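Local structure of endo-beta-1,2-glucanase (Talaromyces funiculosus, 6IMV) at residues S81-A93 with W433-V447. The protein hydrolyses the internal beta-1,2-glucosidic linkages of beta-1,2-glucans as an endo-acting fungal glycoside hydrolase. Residues are numbered along the deposited sequence; the frame is centred on the assembly and turned at random.
Sequences SKESLQVMLYAHA and WDSKVSTVNAILGGV. With BGC (beta-D-glucopyranose), chain I.
Lys82 NZ meets Asp434 OD1 at 2.7 Å in a salt bridge, on the syn side of that oxygen but 29° out of the carboxylate plane; the lysine chain bends at its second (chi2 92°) and last (chi4 61°) torsions to bring NZ there. A glucose lies against the pair, its O6 3.0 Å from Lys82 CE, and Asp60 and Asn348 hydrogen-bond the same sugar. One helical turn on from Lys82, Gln86 CB sits over the six-membered ring of Trp433 in a CH-pi contact, while the indole NE1 is hydrogen-bonded to Ser50 O. Leu85 fits as a knob among Asp434, Val437, Ser438 and Asn441. Asn441 is the reciprocal knob, among Leu85, Met88, Leu89 and His92; its ND2 donates to an in-plane lone pair of Leu85 O (2.9 Å), which also accepts from Leu89 N. A water donates to Asn441 OD1 and Asn441 O. That water also lies 2.9 Å from His92 NE2, whose bond to Gly446 O is weak. Leu444 CB covers one face of the imidazole, next to Gly445, whose positive phi ends the helix in a Schellman motif, and Val447 CG1 packs on Met88 CG (3.7 Å). Segments 81-93 and 433-443, with axes 32° from parallel, thus pack by knobs-into-holes in the core, and Lys82 and Asp434 at one end of the interface belong to the beta-D-glucopyranose pocket.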
loop_
_atom_site.group_PDB
_atom_site.type_symbol
_atom_site.label_atom_id
_atom_site.label_comp_id
_atom_site.label_asym_id
_atom_site.label_seq_id
_atom_site.Cartn_x
_atom_site.Cartn_y
_atom_site.Cartn_z
ATOM N N SER A 81 -3.655 -7.207 -1.000
ATOM C CA SER A 81 -2.971 -5.959 -0.655
ATOM C C SER A 81 -1.795 -5.686 -1.612
ATOM O O SER A 81 -1.619 -4.551 -2.077
ATOM C CB SER A 81 -2.521 -6.004 0.786
ATOM O OG SER A 81 -1.974 -7.282 1.097
ATOM N N LYS A 82 -1.004 -6.717 -1.931
ATOM C CA LYS A 82 0.116 -6.563 -2.886
ATOM C C LYS A 82 -0.439 -6.473 -4.316
ATOM O O LYS A 82 0.042 -5.706 -5.136
ATOM C CB LYS A 82 1.127 -7.709 -2.764
ATOM C CG LYS A 82 1.735 -7.876 -1.375
ATOM C CD LYS A 82 0.981 -8.837 -0.480
ATOM C CE LYS A 82 1.339 -8.679 0.984
ATOM N NZ LYS A 82 1.007 -7.318 1.480
ATOM N N GLU A 83 -1.479 -7.255 -4.600
ATOM C CA GLU A 83 -2.219 -7.151 -5.857
ATOM C C GLU A 83 -2.647 -5.700 -6.118
ATOM O O GLU A 83 -2.552 -5.233 -7.231
ATOM C CB GLU A 83 -3.441 -8.064 -5.834
ATOM C CG GLU A 83 -3.098 -9.539 -5.849
ATOM C CD GLU A 83 -2.529 -10.050 -7.157
ATOM O OE1 GLU A 83 -3.273 -10.053 -8.163
ATOM O OE2 GLU A 83 -1.342 -10.450 -7.166
ATOM N N SER A 84 -3.103 -5.004 -5.073
ATOM C CA SER A 84 -3.588 -3.627 -5.183
ATOM C C SER A 84 -2.459 -2.697 -5.653
ATOM O O SER A 84 -2.710 -1.813 -6.472
ATOM C CB SER A 84 -4.242 -3.157 -3.890
ATOM O OG SER A 84 -3.277 -2.704 -2.963
ATOM N N LEU A 85 -1.220 -2.941 -5.196
ATOM C CA LEU A 85 -0.072 -2.107 -5.564
ATOM C C LEU A 85 0.304 -2.332 -7.036
ATOM O O LEU A 85 0.611 -1.376 -7.751
ATOM C CB LEU A 85 1.102 -2.383 -4.624
ATOM C CG LEU A 85 0.892 -1.940 -3.173
ATOM C CD1 LEU A 85 2.028 -2.424 -2.280
ATOM C CD2 LEU A 85 0.750 -0.426 -3.069
ATOM N N GLN A 86 0.253 -3.591 -7.474
ATOM C CA GLN A 86 0.559 -3.982 -8.836
ATOM C C GLN A 86 -0.507 -3.415 -9.786
ATOM O O GLN A 86 -0.187 -2.834 -10.823
ATOM C CB GLN A 86 0.636 -5.507 -8.903
ATOM C CG GLN A 86 0.960 -6.070 -10.277
ATOM C CD GLN A 86 0.917 -7.578 -10.282
ATOM O OE1 GLN A 86 0.326 -8.203 -9.405
ATOM N NE2 GLN A 86 1.538 -8.177 -11.282
ATOM N N VAL A 87 -1.778 -3.557 -9.403
ATOM C CA VAL A 87 -2.893 -3.121 -10.239
ATOM C C VAL A 87 -2.875 -1.592 -10.375
ATOM O O VAL A 87 -3.073 -1.074 -11.482
ATOM C CB VAL A 87 -4.235 -3.672 -9.716
ATOM C CG1 VAL A 87 -5.435 -2.964 -10.335
ATOM C CG2 VAL A 87 -4.328 -5.174 -9.951
ATOM N N MET A 88 -2.616 -0.881 -9.274
ATOM C CA MET A 88 -2.548 0.586 -9.300
ATOM C C MET A 88 -1.454 1.038 -10.279
ATOM O O MET A 88 -1.662 1.968 -11.062
ATOM C CB MET A 88 -2.273 1.160 -7.903
ATOM C CG MET A 88 -3.502 1.225 -7.032
ATOM S SD MET A 88 -3.216 2.084 -5.459
ATOM C CE MET A 88 -2.477 0.773 -4.501
ATOM N N LEU A 89 -0.289 0.380 -10.232
ATOM C CA LEU A 89 0.819 0.681 -11.149
ATOM C C LEU A 89 0.338 0.478 -12.593
ATOM O O LEU A 89 0.595 1.320 -13.457
ATOM C CB LEU A 89 2.000 -0.230 -10.809
ATOM C CG LEU A 89 3.312 -0.044 -11.570
ATOM C CD1 LEU A 89 3.312 -0.795 -12.883
ATOM C CD2 LEU A 89 3.675 1.409 -11.791
ATOM N N TYR A 90 -0.351 -0.645 -12.837
ATOM C CA TYR A 90 -0.831 -0.995 -14.171
ATOM C C TYR A 90 -1.905 -0.014 -14.660
ATOM O O TYR A 90 -2.018 0.200 -15.867
ATOM C CB TYR A 90 -1.345 -2.436 -14.218
ATOM C CG TYR A 90 -0.301 -3.508 -14.037
ATOM C CD1 TYR A 90 1.047 -3.279 -14.261
ATOM C CD2 TYR A 90 -0.680 -4.776 -13.639
ATOM C CE1 TYR A 90 1.985 -4.282 -14.074
ATOM C CE2 TYR A 90 0.244 -5.790 -13.455
ATOM C CZ TYR A 90 1.583 -5.548 -13.682
ATOM O OH TYR A 90 2.478 -6.551 -13.487
ATOM N N ALA A 91 -2.685 0.568 -13.741
ATOM C CA ALA A 91 -3.689 1.563 -14.102
ATOM C C ALA A 91 -2.995 2.780 -14.727
ATOM O O ALA A 91 -3.415 3.254 -15.785
ATOM C CB ALA A 91 -4.532 1.932 -12.906
ATOM N N HIS A 92 -1.896 3.236 -14.110
ATOM C CA HIS A 92 -1.128 4.363 -14.644
ATOM C C HIS A 92 -0.462 3.976 -15.972
ATOM O O HIS A 92 -0.460 4.767 -16.921
ATOM C CB HIS A 92 -0.110 4.865 -13.613
ATOM C CG HIS A 92 -0.739 5.538 -12.439
ATOM N ND1 HIS A 92 -1.385 6.758 -12.545
ATOM C CD2 HIS A 92 -0.835 5.171 -11.142
ATOM C CE1 HIS A 92 -1.841 7.114 -11.361
ATOM N NE2 HIS A 92 -1.520 6.155 -10.483
ATOM N N ALA A 93 0.116 2.768 -16.019
ATOM C CA ALA A 93 0.844 2.285 -17.185
ATOM C C ALA A 93 -0.085 2.228 -18.406
ATOM O O ALA A 93 0.273 2.724 -19.485
ATOM C CB ALA A 93 1.462 0.940 -16.908
ATOM N N TRP A 433 6.606 -5.696 -2.339
ATOM C CA TRP A 433 5.721 -4.681 -2.925
ATOM C C TRP A 433 5.462 -3.578 -1.901
ATOM O O TRP A 433 5.545 -2.387 -2.237
ATOM C CB TRP A 433 4.394 -5.279 -3.409
ATOM C CG TRP A 433 4.532 -6.136 -4.623
ATOM C CD1 TRP A 433 4.854 -7.458 -4.649
ATOM C CD2 TRP A 433 4.377 -5.731 -5.996
ATOM N NE1 TRP A 433 4.894 -7.911 -5.936
ATOM C CE2 TRP A 433 4.609 -6.876 -6.789
ATOM C CE3 TRP A 433 4.059 -4.526 -6.629
ATOM C CZ2 TRP A 433 4.545 -6.843 -8.182
ATOM C CZ3 TRP A 433 4.000 -4.496 -8.006
ATOM C CH2 TRP A 433 4.250 -5.634 -8.768
ATOM N N ASP A 434 5.134 -3.996 -0.668
ATOM C CA ASP A 434 4.757 -3.083 0.418
ATOM C C ASP A 434 5.865 -2.044 0.671
ATOM O O ASP A 434 5.558 -0.863 0.864
ATOM C CB ASP A 434 4.399 -3.859 1.694
ATOM C CG ASP A 434 2.991 -4.445 1.707
ATOM O OD1 ASP A 434 2.671 -5.235 0.819
ATOM O OD2 ASP A 434 2.226 -4.134 2.645
ATOM N N SER A 435 7.140 -2.464 0.674
ATOM C CA SER A 435 8.255 -1.560 1.058
ATOM C C SER A 435 8.804 -0.764 -0.134
ATOM O O SER A 435 9.691 0.054 0.047
ATOM C CB SER A 435 9.382 -2.305 1.760
ATOM O OG SER A 435 10.176 -3.032 0.841
ATOM N N LYS A 436 8.285 -0.995 -1.345
ATOM C CA LYS A 436 8.907 -0.430 -2.554
ATOM C C LYS A 436 7.882 0.251 -3.466
ATOM O O LYS A 436 8.096 1.387 -3.911
ATOM C CB LYS A 436 9.627 -1.538 -3.316
ATOM C CG LYS A 436 10.867 -2.084 -2.629
ATOM C CD LYS A 436 11.424 -3.318 -3.310
ATOM C CE LYS A 436 11.947 -3.068 -4.706
ATOM N NZ LYS A 436 12.971 -1.997 -4.703
ATOM N N VAL A 437 6.804 -0.463 -3.788
ATOM C CA VAL A 437 5.874 -0.035 -4.824
ATOM C C VAL A 437 4.745 0.804 -4.210
ATOM O O VAL A 437 4.009 1.460 -4.954
ATOM C CB VAL A 437 5.356 -1.237 -5.634
ATOM C CG1 VAL A 437 4.407 -0.818 -6.753
ATOM C CG2 VAL A 437 6.514 -2.038 -6.190
ATOM N N SER A 438 4.628 0.811 -2.872
ATOM C CA SER A 438 3.815 1.816 -2.167
ATOM C C SER A 438 4.340 3.225 -2.511
ATOM O O SER A 438 3.580 4.128 -2.862
ATOM C CB SER A 438 3.835 1.582 -0.677
ATOM O OG SER A 438 5.175 1.405 -0.227
ATOM N N THR A 439 5.663 3.391 -2.409
ATOM C CA THR A 439 6.336 4.637 -2.700
ATOM C C THR A 439 6.152 4.994 -4.179
ATOM O O THR A 439 5.824 6.126 -4.509
ATOM C CB THR A 439 7.819 4.573 -2.329
ATOM O OG1 THR A 439 7.885 4.144 -0.968
ATOM C CG2 THR A 439 8.514 5.907 -2.512
ATOM N N VAL A 440 6.342 4.010 -5.056
ATOM C CA VAL A 440 6.147 4.213 -6.488
ATOM C C VAL A 440 4.735 4.763 -6.727
ATOM O O VAL A 440 4.574 5.772 -7.428
ATOM C CB VAL A 440 6.418 2.932 -7.292
ATOM C CG1 VAL A 440 5.973 3.077 -8.748
ATOM C CG2 VAL A 440 7.882 2.529 -7.205
ATOM N N ASN A 441 3.727 4.129 -6.118
ATOM C CA ASN A 441 2.326 4.520 -6.327
ATOM C C ASN A 441 2.081 5.939 -5.792
ATOM O O ASN A 441 1.298 6.687 -6.372
ATOM C CB ASN A 441 1.359 3.475 -5.767
ATOM C CG ASN A 441 1.071 2.387 -6.777
ATOM O OD1 ASN A 441 0.668 2.687 -7.902
ATOM N ND2 ASN A 441 1.283 1.133 -6.399
ATOM N N ALA A 442 2.778 6.328 -4.719
ATOM C CA ALA A 442 2.696 7.701 -4.204
ATOM C C ALA A 442 3.338 8.699 -5.192
ATOM O O ALA A 442 2.804 9.775 -5.422
ATOM C CB ALA A 442 3.313 7.775 -2.833
ATOM N N ILE A 443 4.485 8.335 -5.771
ATOM C CA ILE A 443 5.167 9.164 -6.781
ATOM C C ILE A 443 4.229 9.409 -7.976
ATOM O O ILE A 443 4.233 10.492 -8.527
ATOM C CB ILE A 443 6.500 8.518 -7.211
ATOM C CG1 ILE A 443 7.571 8.672 -6.129
ATOM C CG2 ILE A 443 6.969 9.044 -8.563
ATOM C CD1 ILE A 443 8.779 7.772 -6.308
ATOM N N LEU A 444 3.410 8.413 -8.341
ATOM C CA LEU A 444 2.472 8.500 -9.491
ATOM C C LEU A 444 1.170 9.225 -9.110
ATOM O O LEU A 444 0.293 9.389 -9.955
ATOM C CB LEU A 444 2.168 7.083 -9.990
ATOM C CG LEU A 444 3.359 6.340 -10.586
ATOM C CD1 LEU A 444 2.986 4.906 -10.908
ATOM C CD2 LEU A 444 3.870 7.052 -11.833
ATOM N N GLY A 445 1.044 9.631 -7.843
ATOM C CA GLY A 445 -0.047 10.459 -7.361
ATOM C C GLY A 445 -1.244 9.647 -6.882
ATOM O O GLY A 445 -2.339 10.187 -6.773
ATOM N N GLY A 446 -1.053 8.352 -6.592
ATOM C CA GLY A 446 -2.165 7.464 -6.260
ATOM C C GLY A 446 -3.070 7.250 -7.461
ATOM O O GLY A 446 -2.732 7.691 -8.581
ATOM N N VAL A 447 -4.208 6.580 -7.240
ATOM C CA VAL A 447 -5.209 6.357 -8.301
ATOM C C VAL A 447 -6.516 7.089 -7.963
ATOM O O VAL A 447 -7.540 6.862 -8.620
ATOM C CB VAL A 447 -5.464 4.860 -8.561
ATOM C CG1 VAL A 447 -4.220 4.160 -9.093
ATOM C CG2 VAL A 447 -6.013 4.139 -7.336
HETATM C C2 BGC I . 4.068 -10.976 6.329
HETATM C C3 BGC I . 5.404 -10.907 5.568
HETATM C C4 BGC I . 5.355 -9.902 4.400
HETATM C C5 BGC I . 4.749 -8.573 4.877
HETATM C C6 BGC I . 4.596 -7.541 3.757
HETATM C C1 BGC I . 3.581 -9.578 6.684
HETATM O O1 BGC I . 2.321 -9.567 7.362
HETATM O O2 BGC I . 4.267 -11.691 7.537
HETATM O O3 BGC I . 5.772 -12.197 5.078
HETATM O O4 BGC I . 6.663 -9.685 3.832
HETATM O O5 BGC I . 3.473 -8.809 5.486
HETATM O O6 BGC I . 3.651 -8.025 2.806
HETATM O O HOH W 1 -0.636 5.168 -7.941
#